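Local coordinates for rifin (Plasmodium falciparum, PDB 7JZI), which probably serves as a variant surface antigen of infected red blood cells, its family including members that engage inhibitory receptors of the host immune system, at residues T54-N68 and Q101-L113. Sequence-based numbering, arbitrary orientation.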
# COMPACT_ATOMS: atom_id res chain seq x y z
N THR B 54 5.97 11.62 -18.52
CA THR B 54 6.21 12.41 -17.32
C THR B 54 4.94 12.69 -16.53
O THR B 54 4.99 13.44 -15.55
CB THR B 54 6.94 13.73 -17.62
OG1 THR B 54 6.88 14.62 -16.48
CG2 THR B 54 6.59 14.42 -19.00
N GLU B 55 3.81 12.08 -16.90
CA GLU B 55 2.66 12.02 -16.01
C GLU B 55 2.76 10.88 -15.00
O GLU B 55 1.74 10.56 -14.39
CB GLU B 55 1.37 11.89 -16.82
CG GLU B 55 1.20 12.90 -17.95
CD GLU B 55 -0.24 13.00 -18.42
OE1 GLU B 55 -0.96 11.99 -18.38
OE2 GLU B 55 -0.64 14.10 -18.86
N VAL B 56 3.93 10.25 -14.83
CA VAL B 56 4.01 9.06 -13.98
C VAL B 56 3.64 9.34 -12.53
O VAL B 56 3.06 8.48 -11.86
CB VAL B 56 5.41 8.42 -14.05
CG1 VAL B 56 5.54 7.53 -15.27
CG2 VAL B 56 6.48 9.48 -14.05
N THR B 57 3.94 10.53 -12.02
CA THR B 57 3.54 10.80 -10.64
C THR B 57 2.03 10.81 -10.51
O THR B 57 1.49 10.48 -9.45
CB THR B 57 4.11 12.14 -10.17
OG1 THR B 57 3.28 13.19 -10.69
CG2 THR B 57 5.53 12.32 -10.67
N GLY B 58 1.33 11.10 -11.61
CA GLY B 58 -0.11 10.90 -11.63
C GLY B 58 -0.49 9.47 -11.36
O GLY B 58 -1.26 9.17 -10.43
N LEU B 59 0.17 8.55 -12.07
CA LEU B 59 -0.07 7.14 -11.88
C LEU B 59 0.07 6.80 -10.41
O LEU B 59 -0.60 5.88 -9.92
CB LEU B 59 0.92 6.36 -12.76
CG LEU B 59 0.54 5.03 -13.40
CD1 LEU B 59 1.71 4.51 -14.22
CD2 LEU B 59 0.14 4.03 -12.35
N ALA B 60 0.88 7.58 -9.69
CA ALA B 60 1.20 7.28 -8.31
C ALA B 60 -0.05 7.19 -7.45
O ALA B 60 -0.29 6.18 -6.78
CB ALA B 60 2.15 8.34 -7.75
N ILE B 61 -0.91 8.21 -7.52
CA ILE B 61 -1.96 8.30 -6.51
C ILE B 61 -2.96 7.16 -6.68
O ILE B 61 -3.34 6.50 -5.70
CB ILE B 61 -2.66 9.67 -6.56
CG1 ILE B 61 -1.75 10.77 -5.99
CG2 ILE B 61 -3.98 9.63 -5.80
CD1 ILE B 61 -0.80 11.38 -7.00
N ALA B 62 -3.31 6.84 -7.93
CA ALA B 62 -4.18 5.69 -8.18
C ALA B 62 -3.55 4.41 -7.66
O ALA B 62 -4.22 3.60 -7.00
CB ALA B 62 -4.49 5.57 -9.67
N ILE B 63 -2.24 4.24 -7.89
CA ILE B 63 -1.54 3.05 -7.39
C ILE B 63 -1.76 2.90 -5.90
O ILE B 63 -1.94 1.78 -5.40
CB ILE B 63 -0.04 3.12 -7.73
CG1 ILE B 63 0.18 3.07 -9.23
CG2 ILE B 63 0.69 1.95 -7.13
CD1 ILE B 63 -0.24 1.76 -9.84
N ASP B 64 -1.78 4.01 -5.17
CA ASP B 64 -2.01 3.90 -3.74
C ASP B 64 -3.43 3.42 -3.48
O ASP B 64 -3.64 2.39 -2.83
CB ASP B 64 -1.74 5.23 -3.04
CG ASP B 64 -1.77 5.11 -1.53
OD1 ASP B 64 -1.85 3.96 -1.02
OD2 ASP B 64 -1.73 6.15 -0.84
N THR B 65 -4.42 4.12 -4.06
CA THR B 65 -5.81 3.77 -3.78
C THR B 65 -6.05 2.30 -4.07
O THR B 65 -6.41 1.52 -3.18
CB THR B 65 -6.78 4.64 -4.59
OG1 THR B 65 -7.02 4.04 -5.87
CG2 THR B 65 -6.24 6.04 -4.78
N GLU B 66 -5.73 1.88 -5.30
CA GLU B 66 -5.97 0.49 -5.66
C GLU B 66 -5.23 -0.44 -4.72
O GLU B 66 -5.83 -1.38 -4.18
CB GLU B 66 -5.53 0.23 -7.09
CG GLU B 66 -5.87 -1.18 -7.55
CD GLU B 66 -6.50 -1.19 -8.91
OE1 GLU B 66 -6.48 -0.12 -9.55
OE2 GLU B 66 -7.00 -2.26 -9.34
N MET B 67 -3.95 -0.15 -4.43
CA MET B 67 -3.20 -1.08 -3.60
C MET B 67 -3.84 -1.21 -2.23
O MET B 67 -4.04 -2.34 -1.75
CB MET B 67 -1.74 -0.63 -3.49
CG MET B 67 -0.78 -1.76 -3.12
SD MET B 67 0.97 -1.30 -3.06
CE MET B 67 1.09 -0.26 -4.51
N ASN B 68 -4.30 -0.09 -1.70
CA ASN B 68 -4.96 -0.09 -0.37
C ASN B 68 -6.15 -1.05 -0.46
O ASN B 68 -6.29 -1.86 0.46
CB ASN B 68 -5.30 1.31 0.11
CG ASN B 68 -4.08 2.10 0.55
OD1 ASN B 68 -4.18 3.29 0.85
ND2 ASN B 68 -2.93 1.45 0.58
N GLN B 101 2.49 5.18 2.36
CA GLN B 101 2.66 4.40 1.11
C GLN B 101 2.72 5.36 -0.07
O GLN B 101 3.64 5.23 -0.88
CB GLN B 101 1.52 3.39 0.99
CG GLN B 101 1.58 2.52 -0.26
CD GLN B 101 0.47 1.51 -0.19
OE1 GLN B 101 -0.25 1.28 -1.16
NE2 GLN B 101 0.29 0.92 0.98
N LYS B 102 1.78 6.30 -0.16
CA LYS B 102 1.77 7.18 -1.32
C LYS B 102 3.09 7.91 -1.46
O LYS B 102 3.57 8.12 -2.58
CB LYS B 102 0.59 8.16 -1.20
CG LYS B 102 0.50 9.28 -2.24
CD LYS B 102 1.16 10.56 -1.77
CE LYS B 102 0.90 11.69 -2.75
NZ LYS B 102 1.91 11.74 -3.84
N ASP B 103 3.72 8.27 -0.34
CA ASP B 103 5.01 8.95 -0.43
C ASP B 103 6.08 8.02 -0.96
O ASP B 103 6.89 8.42 -1.80
CB ASP B 103 5.40 9.51 0.94
CG ASP B 103 4.74 10.84 1.23
OD1 ASP B 103 4.32 11.53 0.27
OD2 ASP B 103 4.62 11.20 2.42
N ALA B 104 6.07 6.75 -0.53
CA ALA B 104 7.04 5.79 -1.04
C ALA B 104 6.83 5.52 -2.52
O ALA B 104 7.80 5.42 -3.28
CB ALA B 104 6.95 4.48 -0.24
N ILE B 105 5.57 5.44 -2.96
CA ILE B 105 5.30 5.23 -4.37
C ILE B 105 5.78 6.42 -5.18
O ILE B 105 6.41 6.26 -6.24
CB ILE B 105 3.79 4.96 -4.58
CG1 ILE B 105 3.36 3.73 -3.78
CG2 ILE B 105 3.47 4.76 -6.04
CD1 ILE B 105 1.96 3.27 -4.08
N THR B 106 5.54 7.63 -4.69
CA THR B 106 6.00 8.82 -5.39
C THR B 106 7.52 8.90 -5.43
O THR B 106 8.09 9.40 -6.40
CB THR B 106 5.38 10.08 -4.79
OG1 THR B 106 5.41 10.01 -3.36
CG2 THR B 106 3.94 10.27 -5.27
N ASN B 107 8.21 8.44 -4.38
CA ASN B 107 9.68 8.45 -4.44
C ASN B 107 10.21 7.42 -5.43
O ASN B 107 11.17 7.70 -6.17
CB ASN B 107 10.29 8.20 -3.06
CG ASN B 107 9.94 9.27 -2.04
OD1 ASN B 107 9.32 8.99 -1.02
ND2 ASN B 107 10.37 10.50 -2.30
N VAL B 108 9.57 6.25 -5.50
CA VAL B 108 9.91 5.27 -6.54
C VAL B 108 9.78 5.89 -7.92
O VAL B 108 10.71 5.88 -8.73
CB VAL B 108 9.05 4.00 -6.40
CG1 VAL B 108 8.96 3.28 -7.73
CG2 VAL B 108 9.63 3.08 -5.35
N LEU B 109 8.62 6.47 -8.21
CA LEU B 109 8.43 6.97 -9.57
C LEU B 109 9.03 8.34 -9.82
O LEU B 109 9.19 8.71 -10.98
CB LEU B 109 6.96 6.96 -9.96
CG LEU B 109 6.43 5.54 -9.89
CD1 LEU B 109 5.39 5.28 -8.85
CD2 LEU B 109 5.90 5.25 -11.27
N LYS B 110 9.47 9.05 -8.79
CA LYS B 110 10.29 10.23 -9.02
C LYS B 110 11.70 9.81 -9.40
O LYS B 110 12.32 10.43 -10.29
CB LYS B 110 10.28 11.12 -7.78
CG LYS B 110 10.96 12.46 -7.95
CD LYS B 110 10.80 13.32 -6.70
CE LYS B 110 9.35 13.74 -6.50
NZ LYS B 110 9.13 14.44 -5.20
N GLN B 111 12.21 8.76 -8.76
CA GLN B 111 13.45 8.15 -9.23
C GLN B 111 13.31 7.71 -10.68
O GLN B 111 14.18 7.99 -11.52
CB GLN B 111 13.80 6.97 -8.31
CG GLN B 111 14.87 6.00 -8.78
CD GLN B 111 14.27 4.84 -9.59
OE1 GLN B 111 13.07 4.57 -9.51
NE2 GLN B 111 15.11 4.13 -10.34
N ALA B 112 12.18 7.07 -11.01
CA ALA B 112 11.92 6.67 -12.39
C ALA B 112 11.84 7.86 -13.34
O ALA B 112 12.37 7.82 -14.46
CB ALA B 112 10.64 5.84 -12.46
N LEU B 113 11.25 8.97 -12.89
CA LEU B 113 11.01 10.09 -13.80
C LEU B 113 12.27 10.91 -14.04
O LEU B 113 12.48 11.39 -15.16
CB LEU B 113 9.91 10.99 -13.24
CG LEU B 113 9.48 12.25 -14.03
CD1 LEU B 113 8.03 12.59 -13.74
CD2 LEU B 113 10.35 13.46 -13.72
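I105 packs as a knob into the hole formed by A60, I63, D64 and M67, a compact example of how two roughly antiparallel helices can interlock; the short segments 56-68 and 101-113 run at 152°, their axes 9.0 Å apart. Its two branches divide the work. CG1 lies anti to the carbonyl carbon (chi1 -59°) and the chain runs on extended, carrying CD1 to 3.6 Å from CG2 of I63 and 3.7 Å from CE of M67. CG2 settles against A60, 4.1 Å from its CA. The small alanine is consistent with the close backbones here, CA of A60 being 5.8 Å from CA of T106.

Toward the start of helix 56-70, V56 meets L109 through CB and CD2 at 4.2 Å, while its CG2 approaches CD1 of L113 at 3.5 Å. F47 and L31 add to this buried side, from helices 43-50 and 8-33. At the polar end, D64 crosses K102 at about a right angle, OD2 facing CB. Beside it the buried Q101 also packs on R85 of helix 84-88 and an aromatic side chain of another protein's chain.

The outer margin is looser: T57 offers its methyl, CG2, to CD1 of L113 at 4.0 Å, and the exposed I61 runs alongside K102, pointing the same way.

In this helical piece of a longer membrane protein, the pairing appears to rest chiefly on burial and fit of aliphatic side chains, with polar groups gathered at one end.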